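PDB 5LNB: ubiquitin-like-specific protease 2 from Saccharomyces cerevisiae, which removes the small ubiquitin-like modifier SUMO from proteins as a cysteine protease of the peptidase C48 family, represented here by its catalytic domain. Local coordinates for residues A[77-83]-A[101-107]. Residues are numbered along the deposited sequence; the frame is centred on the assembly and turned at random.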
loop_
_atom_site.group_PDB
_atom_site.type_symbol
_atom_site.label_atom_id
_atom_site.label_comp_id
_atom_site.label_asym_id
_atom_site.label_seq_id
_atom_site.Cartn_x
_atom_site.Cartn_y
_atom_site.Cartn_z
ATOM N N HIS A 77 4.759 6.688 5.903
ATOM C CA HIS A 77 3.804 7.530 5.190
ATOM C C HIS A 77 3.113 6.697 4.115
ATOM O O HIS A 77 3.776 6.145 3.227
ATOM C CB HIS A 77 4.481 8.740 4.559
ATOM C CG HIS A 77 3.515 9.786 4.095
ATOM N ND1 HIS A 77 2.825 9.689 2.906
ATOM C CD2 HIS A 77 3.105 10.938 4.673
ATOM C CE1 HIS A 77 2.043 10.744 2.766
ATOM N NE2 HIS A 77 2.193 11.516 3.825
ATOM N N LEU A 78 1.784 6.614 4.195
ATOM C CA LEU A 78 0.978 5.834 3.261
ATOM C C LEU A 78 0.336 6.779 2.259
ATOM O O LEU A 78 -0.444 7.654 2.637
ATOM C CB LEU A 78 -0.098 5.027 3.990
ATOM C CG LEU A 78 -1.150 4.352 3.105
ATOM C CD1 LEU A 78 -0.522 3.330 2.142
ATOM C CD2 LEU A 78 -2.232 3.674 3.931
ATOM N N MET A 79 0.674 6.614 0.989
ATOM C CA MET A 79 -0.010 7.335 -0.070
ATOM C C MET A 79 -1.277 6.589 -0.454
ATOM O O MET A 79 -1.292 5.355 -0.522
ATOM C CB MET A 79 0.891 7.473 -1.293
ATOM C CG MET A 79 2.119 8.333 -1.073
ATOM S SD MET A 79 1.648 10.038 -0.786
ATOM C CE MET A 79 3.236 10.832 -1.010
ATOM N N SER A 80 -2.347 7.333 -0.700
ATOM C CA SER A 80 -3.492 6.701 -1.334
ATOM C C SER A 80 -3.143 6.331 -2.776
ATOM O O SER A 80 -2.220 6.895 -3.383
ATOM C CB SER A 80 -4.708 7.622 -1.305
ATOM O OG SER A 80 -4.770 8.407 -2.479
ATOM N N SER A 81 -3.891 5.367 -3.327
ATOM C CA SER A 81 -3.635 4.930 -4.697
ATOM C C SER A 81 -3.749 6.067 -5.706
ATOM O O SER A 81 -3.138 5.993 -6.777
ATOM C CB SER A 81 -4.598 3.814 -5.086
ATOM O OG SER A 81 -5.932 4.277 -5.071
ATOM N N PHE A 82 -4.510 7.115 -5.399
ATOM C CA PHE A 82 -4.655 8.208 -6.352
ATOM C C PHE A 82 -3.408 9.072 -6.478
ATOM O O PHE A 82 -3.306 9.812 -7.460
ATOM C CB PHE A 82 -5.859 9.073 -5.985
ATOM C CG PHE A 82 -7.166 8.351 -6.113
ATOM C CD1 PHE A 82 -7.697 7.660 -5.036
ATOM C CD2 PHE A 82 -7.850 8.335 -7.321
ATOM C CE1 PHE A 82 -8.898 6.991 -5.148
ATOM C CE2 PHE A 82 -9.056 7.662 -7.440
ATOM C CZ PHE A 82 -9.578 6.990 -6.352
ATOM N N PHE A 83 -2.448 8.975 -5.550
ATOM C CA PHE A 83 -1.225 9.763 -5.673
ATOM C C PHE A 83 -0.489 9.458 -6.978
ATOM O O PHE A 83 -0.205 10.363 -7.776
ATOM C CB PHE A 83 -0.309 9.522 -4.470
ATOM C CG PHE A 83 1.074 10.091 -4.643
ATOM C CD1 PHE A 83 1.310 11.440 -4.466
ATOM C CD2 PHE A 83 2.135 9.275 -5.000
ATOM C CE1 PHE A 83 2.586 11.965 -4.623
ATOM C CE2 PHE A 83 3.412 9.796 -5.170
ATOM C CZ PHE A 83 3.635 11.139 -4.978
ATOM N N TRP A 101 -0.662 18.221 -3.401
ATOM C CA TRP A 101 -0.849 16.942 -2.728
ATOM C C TRP A 101 0.122 16.756 -1.566
ATOM O O TRP A 101 -0.261 16.256 -0.509
ATOM C CB TRP A 101 -0.663 15.813 -3.737
ATOM C CG TRP A 101 -1.210 14.494 -3.301
ATOM C CD1 TRP A 101 -0.741 13.685 -2.300
ATOM C CD2 TRP A 101 -2.321 13.810 -3.881
ATOM N NE1 TRP A 101 -1.508 12.545 -2.215
ATOM C CE2 TRP A 101 -2.482 12.598 -3.177
ATOM C CE3 TRP A 101 -3.196 14.103 -4.930
ATOM C CZ2 TRP A 101 -3.491 11.688 -3.484
ATOM C CZ3 TRP A 101 -4.206 13.193 -5.230
ATOM C CH2 TRP A 101 -4.342 12.005 -4.509
ATOM N N VAL A 102 1.394 17.119 -1.758
ATOM C CA VAL A 102 2.441 16.841 -0.779
ATOM C C VAL A 102 2.776 18.062 0.072
ATOM O O VAL A 102 3.803 18.064 0.759
ATOM C CB VAL A 102 3.711 16.305 -1.455
ATOM C CG1 VAL A 102 3.389 15.056 -2.259
ATOM C CG2 VAL A 102 4.353 17.393 -2.326
ATOM N N ASN A 103 1.948 19.104 0.033
ATOM C CA ASN A 103 2.156 20.243 0.916
ATOM C C ASN A 103 2.102 19.794 2.372
ATOM O O ASN A 103 1.250 18.994 2.765
ATOM C CB ASN A 103 1.107 21.325 0.653
ATOM C CG ASN A 103 1.347 22.587 1.483
ATOM O OD1 ASN A 103 0.585 22.899 2.403
ATOM N ND2 ASN A 103 2.422 23.307 1.168
ATOM N N ASN A 104 3.025 20.312 3.176
ATOM C CA ASN A 104 3.086 20.001 4.603
ATOM C C ASN A 104 3.273 18.511 4.857
ATOM O O ASN A 104 2.756 17.969 5.836
ATOM C CB ASN A 104 1.854 20.525 5.338
ATOM C CG ASN A 104 1.966 22.014 5.653
ATOM O OD1 ASN A 104 3.051 22.600 5.550
ATOM N ND2 ASN A 104 0.850 22.630 6.041
ATOM N N THR A 105 4.020 17.849 3.983
ATOM C CA THR A 105 4.541 16.509 4.217
ATOM C C THR A 105 6.033 16.588 4.506
ATOM O O THR A 105 6.690 17.608 4.266
ATOM C CB THR A 105 4.325 15.597 3.007
ATOM O OG1 THR A 105 5.026 16.153 1.885
ATOM C CG2 THR A 105 2.833 15.436 2.691
ATOM N N ASP A 106 6.572 15.481 4.996
ATOM C CA ASP A 106 7.976 15.408 5.351
ATOM C C ASP A 106 8.455 13.992 5.049
ATOM O O ASP A 106 8.844 13.236 5.934
ATOM C CB ASP A 106 8.166 15.794 6.818
ATOM C CG ASP A 106 9.620 15.830 7.233
ATOM O OD1 ASP A 106 10.503 15.845 6.347
ATOM O OD2 ASP A 106 9.878 15.851 8.457
ATOM N N LEU A 107 8.439 13.626 3.763
ATOM C CA LEU A 107 8.632 12.223 3.382
ATOM C C LEU A 107 10.018 11.701 3.742
ATOM O O LEU A 107 10.168 10.511 4.049
ATOM C CB LEU A 107 8.382 12.035 1.885
ATOM C CG LEU A 107 6.952 12.341 1.430
ATOM C CD1 LEU A 107 6.774 12.111 -0.071
ATOM C CD2 LEU A 107 5.964 11.498 2.247
#
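The backbones come nearest at His-77 and Leu-107, whose CA atoms are 7.0 Å apart, and again at Phe-83 and Trp-101; no hydrogen bond joins 77-83 to 101-107, whose type II turn from Val-102 to Thr-105 lies between. The indole of Trp-101 offers a broad face to the backbone at Phe-83: CA of Phe-83 sits over one face of the six-membered ring of Trp-101, while the Phe-83 ring points an edge at the five-membered ring, a T-shaped pair with planes at 65°. Ser-80, small and polar, caps the backbone N of Phe-82 through OG and meets the indole edge, 3.7 Å from CZ2 of Trp-101. The unbranched chain of Met-79, bent at chi2 (-66°), brings CE over the centre of the Phe-83 ring and meets CD1 of Leu-107 tip to tip at 3.9 Å. Leucine's second methyl, CD2, lies over the flat imidazole of His-77, a CH-pi contact; CG2 of Thr-105 slants in 4.1 Å from NE2 of His-77. With an alanine here, both methyls would probably lose their aromatic neighbour. Together these contacts pack an edge strand and its strand-to-helix turn against the loop leading to strand 112-119 in the Ulp1-type catalytic domain.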